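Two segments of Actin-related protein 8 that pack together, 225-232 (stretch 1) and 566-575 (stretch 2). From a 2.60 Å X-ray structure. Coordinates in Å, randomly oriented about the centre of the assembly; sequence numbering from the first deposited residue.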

ATOM      1  N   MET A 225      -5.998   7.234 -23.976  1.00 42.80           N
ATOM      2  CA  MET A 225      -6.869   6.093 -23.742  1.00 38.54           C
ATOM      3  C   MET A 225      -8.285   6.327 -24.278  1.00 56.43           C
ATOM      4  O   MET A 225      -8.967   5.377 -24.671  1.00 49.53           O
ATOM      5  CB  MET A 225      -6.911   5.744 -22.260  1.00 39.71           C
ATOM      6  CG  MET A 225      -5.724   4.946 -21.773  1.00 44.27           C
ATOM      7  SD  MET A 225      -5.838   4.710 -19.992  1.00 47.05           S
ATOM      8  CE  MET A 225      -6.569   3.086 -19.878  1.00 42.66           C
ATOM      9  N   GLY A 226      -8.730   7.581 -24.282  1.00 35.16           N
ATOM     10  CA  GLY A 226      -9.966   7.928 -24.952  1.00 43.24           C
ATOM     11  C   GLY A 226     -11.212   8.120 -24.113  1.00 48.93           C
ATOM     12  O   GLY A 226     -12.321   8.125 -24.650  1.00 49.88           O
ATOM     13  N   PHE A 227     -11.040   8.269 -22.804  1.00 45.33           N
ATOM     14  CA  PHE A 227     -12.142   8.664 -21.946  1.00 41.09           C
ATOM     15  C   PHE A 227     -12.601  10.042 -22.368  1.00 48.51           C
ATOM     16  O   PHE A 227     -11.803  10.830 -22.857  1.00 57.23           O
ATOM     17  CB  PHE A 227     -11.679   8.739 -20.509  1.00 39.50           C
ATOM     18  CG  PHE A 227     -11.531   7.414 -19.859  1.00 43.69           C
ATOM     19  CD1 PHE A 227     -12.577   6.874 -19.122  1.00 48.80           C
ATOM     20  CD2 PHE A 227     -10.348   6.707 -19.969  1.00 43.79           C
ATOM     21  CE1 PHE A 227     -12.450   5.645 -18.507  1.00 43.42           C
ATOM     22  CE2 PHE A 227     -10.210   5.476 -19.362  1.00 44.78           C
ATOM     23  CZ  PHE A 227     -11.271   4.943 -18.626  1.00 52.94           C
ATOM     24  N   SER A 228     -13.873  10.350 -22.157  1.00 32.86           N
ATOM     25  CA  SER A 228     -14.403  11.619 -22.626  1.00 50.40           C
ATOM     26  C   SER A 228     -14.264  12.678 -21.556  1.00 43.99           C
ATOM     27  O   SER A 228     -14.183  13.878 -21.850  1.00 50.55           O
ATOM     28  CB  SER A 228     -15.865  11.481 -23.043  1.00 55.00           C
ATOM     29  OG  SER A 228     -16.659  11.173 -21.926  1.00 48.03           O
ATOM     30  N   GLY A 229     -14.232  12.234 -20.308  1.00 40.46           N
ATOM     31  CA  GLY A 229     -14.034  13.153 -19.205  1.00 38.83           C
ATOM     32  C   GLY A 229     -13.416  12.464 -18.012  1.00 33.11           C
ATOM     33  O   GLY A 229     -13.376  11.243 -17.949  1.00 44.17           O
ATOM     34  N   ILE A 230     -12.958  13.257 -17.054  1.00 38.90           N
ATOM     35  CA  ILE A 230     -12.261  12.740 -15.898  1.00 37.76           C
ATOM     36  C   ILE A 230     -12.496  13.643 -14.709  1.00 42.07           C
ATOM     37  O   ILE A 230     -12.728  14.844 -14.857  1.00 40.08           O
ATOM     38  CB  ILE A 230     -10.729  12.698 -16.146  1.00 45.94           C
ATOM     39  CG1 ILE A 230      -9.993  12.064 -14.964  1.00 39.50           C
ATOM     40  CG2 ILE A 230     -10.183  14.101 -16.366  1.00 25.10           C
ATOM     41  CD1 ILE A 230      -8.494  11.871 -15.227  1.00 39.09           C
ATOM     42  N   VAL A 231     -12.427  13.050 -13.527  1.00 39.48           N
ATOM     43  CA  VAL A 231     -12.362  13.808 -12.291  1.00 42.37           C
ATOM     44  C   VAL A 231     -11.195  13.286 -11.472  1.00 42.78           C
ATOM     45  O   VAL A 231     -11.075  12.084 -11.216  1.00 39.44           O
ATOM     46  CB  VAL A 231     -13.629  13.654 -11.450  1.00 40.95           C
ATOM     47  CG1 VAL A 231     -13.406  14.280 -10.089  1.00 39.37           C
ATOM     48  CG2 VAL A 231     -14.825  14.281 -12.157  1.00 41.34           C
ATOM     49  N   VAL A 232     -10.334  14.193 -11.048  1.00 43.78           N
ATOM     50  CA  VAL A 232      -9.213  13.803 -10.221  1.00 41.82           C
ATOM     51  C   VAL A 232      -9.510  14.171  -8.777  1.00 35.76           C
ATOM     52  O   VAL A 232     -10.015  15.254  -8.505  1.00 45.16           O
ATOM     53  CB  VAL A 232      -7.927  14.497 -10.676  1.00 36.42           C
ATOM     54  CG1 VAL A 232      -6.825  14.212  -9.709  1.00 41.29           C
ATOM     55  CG2 VAL A 232      -7.560  14.036 -12.056  1.00 28.47           C
TER
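Stretch 2 566-575: TTQELWIYQR

Stretch 2 runs antiparallel to stretch 1, as a short strand, Ile572 to Tyr573, laid along the strand that begins at Gly229. Before it, Thr567 to Leu570 closes a turn through Leu570 N to Thr567 O (2.9 Å); after it, Tyr573 holds the N-cap position, right before a helix that starts at Gln574.

The backbone sets the register. Ile230 and Ile572 form the hydrogen-bonded pair, with Ile230 N to Ile572 O and Ile572 N to Ile230 O both at 2.9 Å. Gly229 and Tyr573 form the adjoining non-hydrogen-bonded pair, their CA atoms 4.1 Å apart. Gln574 N, the first amide of the helix, still reaches Ser228 O at 2.9 Å, so one more backbone hydrogen bond forms beyond the two bridges, where the chain has turned into the helix. Close CA-H...O contacts fill the gaps: Tyr573 CA to Ser228 O at 3.2 Å and Gly229 CA to Ile572 O at 3.1 Å.

Side chains follow the pairing. Ile230 CG2 meets Ile572 CB at 4.1 Å on one face. On the other, Gly229 leaves room for the Tyr573 ring: a CB there would clash with CD1. Val231 CG2 sits over the face of Trp571, 3.3 Å from the centroid of its six-membered ring, and touches Leu570 CB at 4.0 Å.

Beyond the backbone, Gln574 NE2 gives Phe227 O a weak hydrogen bond, 2.8 Å.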

ATOM      1  N   THR A 566     -22.318  17.859  -6.237  1.00 54.31           N
ATOM      2  CA  THR A 566     -21.229  18.809  -6.484  1.00 45.65           C
ATOM      3  C   THR A 566     -20.255  18.322  -7.555  1.00 50.76           C
ATOM      4  O   THR A 566     -19.468  19.102  -8.105  1.00 51.48           O
ATOM      5  CB  THR A 566     -20.428  19.033  -5.211  1.00 48.67           C
ATOM      6  OG1 THR A 566     -20.129  17.758  -4.625  1.00 57.65           O
ATOM      7  CG2 THR A 566     -21.237  19.860  -4.218  1.00 35.32           C
ATOM      8  N   THR A 567     -20.312  17.027  -7.845  1.00 41.98           N
ATOM      9  CA  THR A 567     -19.409  16.414  -8.807  1.00 43.20           C
ATOM     10  C   THR A 567     -19.691  16.799 -10.268  1.00 46.75           C
ATOM     11  O   THR A 567     -18.792  16.789 -11.101  1.00 47.48           O
ATOM     12  CB  THR A 567     -19.395  14.878  -8.639  1.00 49.67           C
ATOM     13  OG1 THR A 567     -18.895  14.553  -7.337  1.00 52.13           O
ATOM     14  CG2 THR A 567     -18.512  14.220  -9.685  1.00 41.46           C
ATOM     15  N   GLN A 568     -20.933  17.148 -10.579  1.00 57.87           N
ATOM     16  CA  GLN A 568     -21.280  17.523 -11.942  1.00 50.57           C
ATOM     17  C   GLN A 568     -20.352  18.611 -12.470  1.00 46.93           C
ATOM     18  O   GLN A 568     -20.022  18.642 -13.657  1.00 53.15           O
ATOM     19  CB  GLN A 568     -22.729  17.986 -12.003  1.00 52.48           C
ATOM     20  CG  GLN A 568     -23.694  16.969 -11.423  1.00 73.91           C
ATOM     21  CD  GLN A 568     -25.139  17.431 -11.471  1.00 88.22           C
ATOM     22  OE1 GLN A 568     -25.529  18.216 -12.339  1.00 84.53           O
ATOM     23  NE2 GLN A 568     -25.942  16.946 -10.531  1.00 72.82           N
ATOM     24  N   GLU A 569     -19.908  19.485 -11.578  1.00 41.74           N
ATOM     25  CA  GLU A 569     -19.078  20.614 -11.973  1.00 42.85           C
ATOM     26  C   GLU A 569     -17.575  20.313 -11.987  1.00 58.54           C
ATOM     27  O   GLU A 569     -16.770  21.186 -12.301  1.00 56.96           O
ATOM     28  CB  GLU A 569     -19.349  21.800 -11.050  1.00 48.63           C
ATOM     29  CG  GLU A 569     -20.798  22.258 -11.035  1.00 86.20           C
ATOM     30  CD  GLU A 569     -21.449  22.083  -9.667  1.00119.45           C
ATOM     31  OE1 GLU A 569     -22.001  20.988  -9.396  1.00102.12           O
ATOM     32  OE2 GLU A 569     -21.406  23.041  -8.860  1.00110.36           O
ATOM     33  N   LEU A 570     -17.188  19.087 -11.650  1.00 52.35           N
ATOM     34  CA  LEU A 570     -15.768  18.758 -11.568  1.00 46.62           C
ATOM     35  C   LEU A 570     -15.205  18.202 -12.869  1.00 43.51           C
ATOM     36  O   LEU A 570     -14.027  18.374 -13.148  1.00 46.79           O
ATOM     37  CB  LEU A 570     -15.494  17.783 -10.421  1.00 46.76           C
ATOM     38  CG  LEU A 570     -15.860  18.268  -9.012  1.00 53.02           C
ATOM     39  CD1 LEU A 570     -15.552  17.207  -7.955  1.00 40.94           C
ATOM     40  CD2 LEU A 570     -15.154  19.568  -8.681  1.00 33.59           C
ATOM     41  N   TRP A 571     -16.050  17.555 -13.669  1.00 45.51           N
ATOM     42  CA  TRP A 571     -15.586  16.880 -14.885  1.00 42.44           C
ATOM     43  C   TRP A 571     -14.767  17.765 -15.805  1.00 40.39           C
ATOM     44  O   TRP A 571     -15.151  18.890 -16.115  1.00 56.10           O
ATOM     45  CB  TRP A 571     -16.753  16.263 -15.662  1.00 38.88           C
ATOM     46  CG  TRP A 571     -17.494  15.256 -14.863  1.00 47.49           C
ATOM     47  CD1 TRP A 571     -18.703  15.418 -14.267  1.00 35.37           C
ATOM     48  CD2 TRP A 571     -17.059  13.930 -14.536  1.00 53.28           C
ATOM     49  NE1 TRP A 571     -19.062  14.270 -13.598  1.00 34.14           N
ATOM     50  CE2 TRP A 571     -18.069  13.340 -13.748  1.00 47.88           C
ATOM     51  CE3 TRP A 571     -15.917  13.186 -14.832  1.00 41.65           C
ATOM     52  CZ2 TRP A 571     -17.969  12.042 -13.251  1.00 35.82           C
ATOM     53  CZ3 TRP A 571     -15.822  11.895 -14.344  1.00 41.66           C
ATOM     54  CH2 TRP A 571     -16.838  11.339 -13.560  1.00 43.46           C
ATOM     55  N   ILE A 572     -13.627  17.247 -16.234  1.00 44.70           N
ATOM     56  CA  ILE A 572     -12.848  17.901 -17.263  1.00 37.02           C
ATOM     57  C   ILE A 572     -12.953  17.040 -18.494  1.00 42.58           C
ATOM     58  O   ILE A 572     -12.680  15.843 -18.436  1.00 53.32           O
ATOM     59  CB  ILE A 572     -11.379  18.030 -16.867  1.00 34.75           C
ATOM     60  CG1 ILE A 572     -11.238  18.916 -15.626  1.00 42.64           C
ATOM     61  CG2 ILE A 572     -10.572  18.585 -18.024  1.00 33.51           C
ATOM     62  CD1 ILE A 572      -9.818  19.008 -15.102  1.00 45.91           C
ATOM     63  N   TYR A 573     -13.354  17.645 -19.608  1.00 44.88           N
ATOM     64  CA  TYR A 573     -13.622  16.893 -20.825  1.00 39.01           C
ATOM     65  C   TYR A 573     -12.503  17.007 -21.831  1.00 44.73           C
ATOM     66  O   TYR A 573     -11.703  17.943 -21.786  1.00 51.94           O
ATOM     67  CB  TYR A 573     -14.968  17.312 -21.435  1.00 39.06           C
ATOM     68  CG  TYR A 573     -16.137  16.939 -20.546  1.00 45.86           C
ATOM     69  CD1 TYR A 573     -16.686  15.657 -20.597  1.00 46.78           C
ATOM     70  CD2 TYR A 573     -16.663  17.848 -19.623  1.00 40.21           C
ATOM     71  CE1 TYR A 573     -17.747  15.288 -19.766  1.00 49.22           C
ATOM     72  CE2 TYR A 573     -17.727  17.491 -18.785  1.00 44.16           C
ATOM     73  CZ  TYR A 573     -18.264  16.208 -18.867  1.00 52.98           C
ATOM     74  OH  TYR A 573     -19.311  15.832 -18.053  1.00 59.20           O
ATOM     75  N   GLN A 574     -12.456  16.036 -22.738  1.00 46.14           N
ATOM     76  CA  GLN A 574     -11.390  15.946 -23.726  1.00 37.32           C
ATOM     77  C   GLN A 574     -11.031  17.255 -24.405  1.00 53.48           C
ATOM     78  O   GLN A 574      -9.854  17.622 -24.471  1.00 60.22           O
ATOM     79  CB  GLN A 574     -11.753  14.942 -24.800  1.00 44.03           C
ATOM     80  CG  GLN A 574     -11.587  13.510 -24.409  1.00 52.17           C
ATOM     81  CD  GLN A 574     -11.356  12.638 -25.627  1.00 50.61           C
ATOM     82  OE1 GLN A 574     -10.673  13.044 -26.570  1.00 60.88           O
ATOM     83  NE2 GLN A 574     -11.931  11.440 -25.623  1.00 59.67           N
ATOM     84  N   ARG A 575     -12.032  17.953 -24.935  1.00 56.52           N
ATOM     85  CA  ARG A 575     -11.733  19.123 -25.746  1.00 61.03           C
ATOM     86  C   ARG A 575     -11.235  20.297 -24.918  1.00 53.68           C
ATOM     87  O   ARG A 575     -10.332  21.018 -25.341  1.00 67.57           O
ATOM     88  CB  ARG A 575     -12.901  19.520 -26.647  1.00 80.95           C
ATOM     89  CG  ARG A 575     -12.424  20.166 -27.952  1.00 96.10           C
ATOM     90  CD  ARG A 575     -13.531  20.254 -28.985  1.00110.53           C
ATOM     91  NE  ARG A 575     -14.626  21.114 -28.541  1.00137.43           N
ATOM     92  CZ  ARG A 575     -15.106  22.136 -29.241  1.00137.74           C
ATOM     93  NH1 ARG A 575     -14.592  22.432 -30.428  1.00142.14           N
ATOM     94  NH2 ARG A 575     -16.107  22.860 -28.756  1.00115.05           N
TER